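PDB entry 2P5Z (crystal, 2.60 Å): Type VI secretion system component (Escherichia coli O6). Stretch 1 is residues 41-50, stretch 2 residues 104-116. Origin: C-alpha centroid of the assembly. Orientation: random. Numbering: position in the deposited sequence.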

# COMPACT_ATOMS: atom_id res chain seq x y z
N THR A 41 4.67 14.69 -14.33
CA THR A 41 5.59 13.75 -13.69
C THR A 41 6.86 13.70 -14.52
O THR A 41 6.82 13.90 -15.73
N PRO A 42 8.03 13.53 -13.87
CA PRO A 42 9.25 13.43 -14.66
C PRO A 42 9.31 12.11 -15.45
O PRO A 42 8.97 11.06 -14.91
N PHE A 43 9.76 12.18 -16.70
CA PHE A 43 9.87 11.00 -17.54
C PHE A 43 10.87 10.00 -17.02
O PHE A 43 11.72 10.35 -16.21
N ARG A 44 10.78 8.75 -17.49
CA ARG A 44 11.76 7.74 -17.11
C ARG A 44 12.11 6.84 -18.31
O ARG A 44 11.21 6.31 -18.96
N TYR A 45 13.39 6.67 -18.61
CA TYR A 45 13.77 5.79 -19.74
C TYR A 45 14.83 4.78 -19.36
O TYR A 45 15.97 5.14 -19.06
N ASP A 46 14.47 3.51 -19.36
CA ASP A 46 15.46 2.47 -19.13
C ASP A 46 16.00 1.99 -20.48
O ASP A 46 15.27 1.46 -21.32
N ILE A 47 17.29 2.25 -20.69
CA ILE A 47 17.94 2.05 -21.99
C ILE A 47 19.03 1.01 -21.89
O ILE A 47 19.99 1.18 -21.14
N GLN A 48 18.86 -0.09 -22.61
CA GLN A 48 19.92 -1.10 -22.65
C GLN A 48 20.84 -0.84 -23.81
O GLN A 48 20.42 -0.36 -24.87
N PHE A 49 22.11 -1.13 -23.60
CA PHE A 49 23.09 -0.98 -24.65
C PHE A 49 24.22 -2.00 -24.56
O PHE A 49 24.45 -2.61 -23.50
N THR A 50 24.91 -2.20 -25.67
CA THR A 50 26.10 -3.04 -25.65
C THR A 50 27.30 -2.17 -25.89
O THR A 50 27.19 -1.08 -26.47
N ALA A 104 29.82 -6.38 -23.52
CA ALA A 104 29.04 -6.42 -22.30
C ALA A 104 27.75 -5.69 -22.52
O ALA A 104 27.67 -4.81 -23.38
N ARG A 105 26.72 -6.08 -21.77
CA ARG A 105 25.39 -5.48 -21.87
C ARG A 105 25.20 -4.59 -20.65
O ARG A 105 25.58 -4.95 -19.54
N TYR A 106 24.63 -3.40 -20.85
CA TYR A 106 24.48 -2.44 -19.77
C TYR A 106 23.10 -1.84 -19.79
O TYR A 106 22.44 -1.85 -20.83
N GLU A 107 22.67 -1.29 -18.65
CA GLU A 107 21.44 -0.50 -18.63
C GLU A 107 21.63 0.84 -17.91
O GLU A 107 22.35 0.93 -16.92
N VAL A 108 21.01 1.89 -18.45
CA VAL A 108 20.96 3.15 -17.74
C VAL A 108 19.54 3.67 -17.62
O VAL A 108 18.69 3.43 -18.48
N ARG A 109 19.28 4.40 -16.53
CA ARG A 109 18.02 5.09 -16.37
C ARG A 109 18.23 6.56 -16.68
O ARG A 109 19.12 7.18 -16.14
N LEU A 110 17.42 7.11 -17.56
CA LEU A 110 17.54 8.49 -17.94
C LEU A 110 16.30 9.24 -17.47
O LEU A 110 15.17 8.92 -17.87
N GLU A 111 16.52 10.22 -16.60
CA GLU A 111 15.43 11.02 -16.06
C GLU A 111 15.84 12.48 -16.23
O GLU A 111 17.03 12.79 -16.36
N PRO A 112 14.86 13.40 -16.21
CA PRO A 112 15.26 14.80 -16.26
C PRO A 112 15.80 15.24 -14.88
O PRO A 112 15.71 14.49 -13.88
N ARG A 113 16.36 16.44 -14.81
CA ARG A 113 17.00 16.90 -13.59
C ARG A 113 15.96 17.08 -12.46
O ARG A 113 16.25 16.80 -11.29
N MET A 114 14.73 17.46 -12.84
CA MET A 114 13.60 17.53 -11.92
C MET A 114 13.44 16.29 -11.06
O MET A 114 13.18 16.41 -9.88
N ALA A 115 13.63 15.10 -11.62
CA ALA A 115 13.59 13.86 -10.81
C ALA A 115 14.51 13.90 -9.60
O ALA A 115 14.24 13.24 -8.61
N LEU A 116 15.58 14.69 -9.66
CA LEU A 116 16.53 14.74 -8.54
C LEU A 116 15.98 15.45 -7.30
O LEU A 116 16.55 15.28 -6.23

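Antiparallel pairing of residues 45-50 with 105-110 sets the side chains out in two layers, with Phe-49, Arg-109 and Gln-48 covering the most surface. On the buried face carrying Tyr-45, Ile-47, Phe-49, Tyr-106, Val-108 and Leu-110, Phe-49 (chi1 p, 68°) swings its ring over the neighbouring strand. Tyr-106 CB sits over one face of that ring, 3.6 Å from Phe-49 CZ, while Val-108 CG1 meets its edge, 4.0 Å from Phe-49 CE2. The Tyr-106 ring (chi1 m) is near parallel to that of Phe-49 but slid aside, centroids 5.5 Å apart, so the two barely overlap. Ile-47 (m, t) continues the apolar layer, its CB 4.1 Å from Val-108 CG2 and its CD1 4.2 Å from Leu-110 CB.

The opposite face is polar. Arg-109, extended through chi1 and chi2 (t, t), forms a salt bridge with Asp-46 (chi1 m): Arg-109 NE lies 2.9 Å from Asp-46 OD1, and Arg-109 NH2 donates to Asp-46 OD2 at 3.1 Å. The guanidinium of Arg-44 lies flat on that of Arg-109, centres 3.8 Å apart, a like-charged stack beside the Asp-46 carboxylate. Water 2 donates to both Asp-46 OD1 (2.5 Å) and Glu-107 OE2 (2.7 Å), bridging two acidic groups.

Gln-48 (m, t) uses both ends of its amide: OE1 accepts from Arg-105 NE at 3.1 Å, and NE2 donates to Glu-107 OE1 at 3.2 Å. Water 3 accepts from Gln-48 NE2 (3.1 Å) and, weakly, from Arg-105 NH2 (3.0 Å).

Before the paired strand residues, Phe-43 (chi1 p) receives Pro-112 CD over its ring face, 3.6 Å from the centroid, and Pro-42 CB touches Pro-112 CG at 3.7 Å. Water 1 lies 2.6 Å from Pro-42 O and 2.5 Å from Glu-111 OE2, linking the stretches there.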

# COMPACT_ATOMS: atom_id res chain seq x y z
CB THR A 41 4.95 12.32 -13.46
OG1 THR A 41 5.96 11.31 -13.57
CG2 THR A 41 3.92 12.02 -14.45
CB PRO A 42 10.36 13.48 -13.61
CG PRO A 42 9.71 13.02 -12.34
CD PRO A 42 8.29 13.47 -12.42
CB PHE A 43 10.13 11.33 -19.02
CG PHE A 43 11.38 12.12 -19.28
CD1 PHE A 43 12.63 11.49 -19.35
CD2 PHE A 43 11.30 13.49 -19.50
CE1 PHE A 43 13.79 12.24 -19.61
CE2 PHE A 43 12.45 14.24 -19.76
CZ PHE A 43 13.70 13.60 -19.83
CB ARG A 44 11.18 6.91 -15.98
CG ARG A 44 12.19 6.10 -15.25
CD ARG A 44 11.60 5.64 -13.96
NE ARG A 44 10.81 4.43 -14.08
CZ ARG A 44 10.25 3.79 -13.05
NH1 ARG A 44 10.41 4.27 -11.81
NH2 ARG A 44 9.55 2.68 -13.24
CB TYR A 45 14.28 6.60 -20.93
CG TYR A 45 13.20 7.05 -21.87
CD1 TYR A 45 12.22 7.95 -21.48
CD2 TYR A 45 13.19 6.61 -23.18
CE1 TYR A 45 11.23 8.38 -22.36
CE2 TYR A 45 12.22 7.04 -24.07
CZ TYR A 45 11.24 7.90 -23.66
OH TYR A 45 10.27 8.31 -24.55
CB ASP A 46 14.85 1.33 -18.30
CG ASP A 46 14.45 1.80 -16.89
OD1 ASP A 46 15.31 2.35 -16.17
OD2 ASP A 46 13.27 1.61 -16.51
CB ILE A 47 18.57 3.36 -22.47
CG1 ILE A 47 17.51 4.46 -22.53
CG2 ILE A 47 19.20 3.17 -23.83
CD1 ILE A 47 18.09 5.85 -22.63
CB GLN A 48 19.37 -2.51 -22.75
CG GLN A 48 18.80 -3.02 -21.47
CD GLN A 48 18.51 -4.50 -21.51
OE1 GLN A 48 19.05 -5.23 -22.35
NE2 GLN A 48 17.65 -4.96 -20.61
CB PHE A 49 23.62 0.46 -24.74
CG PHE A 49 24.46 0.92 -23.57
CD1 PHE A 49 25.85 0.82 -23.61
CD2 PHE A 49 23.87 1.55 -22.46
CE1 PHE A 49 26.65 1.28 -22.54
CE2 PHE A 49 24.64 2.01 -21.40
CZ PHE A 49 26.04 1.89 -21.44
CB THR A 50 26.06 -4.19 -26.66
OG1 THR A 50 25.68 -3.68 -27.96
CG2 THR A 50 25.04 -5.23 -26.22
CB ALA A 104 29.81 -5.82 -21.15
CB ARG A 105 24.35 -6.60 -21.91
CG ARG A 105 22.93 -6.21 -22.20
CD ARG A 105 22.15 -7.48 -22.44
NE ARG A 105 20.93 -7.58 -21.65
CZ ARG A 105 20.69 -8.52 -20.73
NH1 ARG A 105 21.60 -9.45 -20.46
NH2 ARG A 105 19.54 -8.52 -20.07
CB TYR A 106 25.49 -1.29 -19.87
CG TYR A 106 26.92 -1.72 -19.76
CD1 TYR A 106 27.70 -1.96 -20.90
CD2 TYR A 106 27.51 -1.91 -18.51
CE1 TYR A 106 29.02 -2.37 -20.80
CE2 TYR A 106 28.83 -2.32 -18.40
CZ TYR A 106 29.58 -2.55 -19.55
OH TYR A 106 30.90 -2.96 -19.44
CB GLU A 107 20.29 -1.29 -18.02
CG GLU A 107 18.93 -0.75 -18.40
CD GLU A 107 17.79 -1.57 -17.83
OE1 GLU A 107 17.49 -2.65 -18.39
OE2 GLU A 107 17.17 -1.14 -16.83
CB VAL A 108 21.86 4.25 -18.36
CG1 VAL A 108 23.34 3.96 -18.11
CG2 VAL A 108 21.55 4.44 -19.85
CB ARG A 109 17.49 4.90 -14.95
CG ARG A 109 16.17 5.62 -14.68
CD ARG A 109 15.48 5.04 -13.48
NE ARG A 109 14.53 4.00 -13.87
CZ ARG A 109 14.00 3.12 -13.03
NH1 ARG A 109 14.36 3.13 -11.76
NH2 ARG A 109 13.15 2.21 -13.46
CB LEU A 110 17.71 8.64 -19.46
CG LEU A 110 17.67 10.10 -19.92
CD1 LEU A 110 18.94 10.81 -19.44
CD2 LEU A 110 17.52 10.25 -21.43
CB GLU A 111 15.21 10.68 -14.59
CG GLU A 111 14.94 9.22 -14.34
CD GLU A 111 14.37 8.93 -12.97
OE1 GLU A 111 15.11 8.39 -12.12
OE2 GLU A 111 13.17 9.23 -12.77
CB PRO A 112 13.95 15.51 -16.56
CG PRO A 112 12.95 14.68 -15.90
CD PRO A 112 13.39 13.27 -16.10
CB ARG A 113 17.78 18.19 -13.85
CG ARG A 113 19.11 17.99 -14.58
CD ARG A 113 19.59 19.30 -15.19
NE ARG A 113 18.64 19.83 -16.16
CZ ARG A 113 18.55 21.12 -16.52
NH1 ARG A 113 19.35 22.03 -15.96
NH2 ARG A 113 17.65 21.51 -17.43
CB MET A 114 12.30 17.87 -12.65
CG MET A 114 11.08 18.09 -11.71
SD MET A 114 9.60 18.58 -12.60
CE MET A 114 8.77 19.56 -11.35
CB ALA A 115 13.94 12.66 -11.65
CB LEU A 116 17.85 15.36 -8.95
CG LEU A 116 18.61 14.63 -10.04
CD1 LEU A 116 19.77 15.52 -10.48
CD2 LEU A 116 19.10 13.24 -9.57
O HOH W 1 10.89 9.79 -13.71
O HOH W 2 17.36 1.11 -15.44
O HOH W 3 16.64 -7.79 -19.83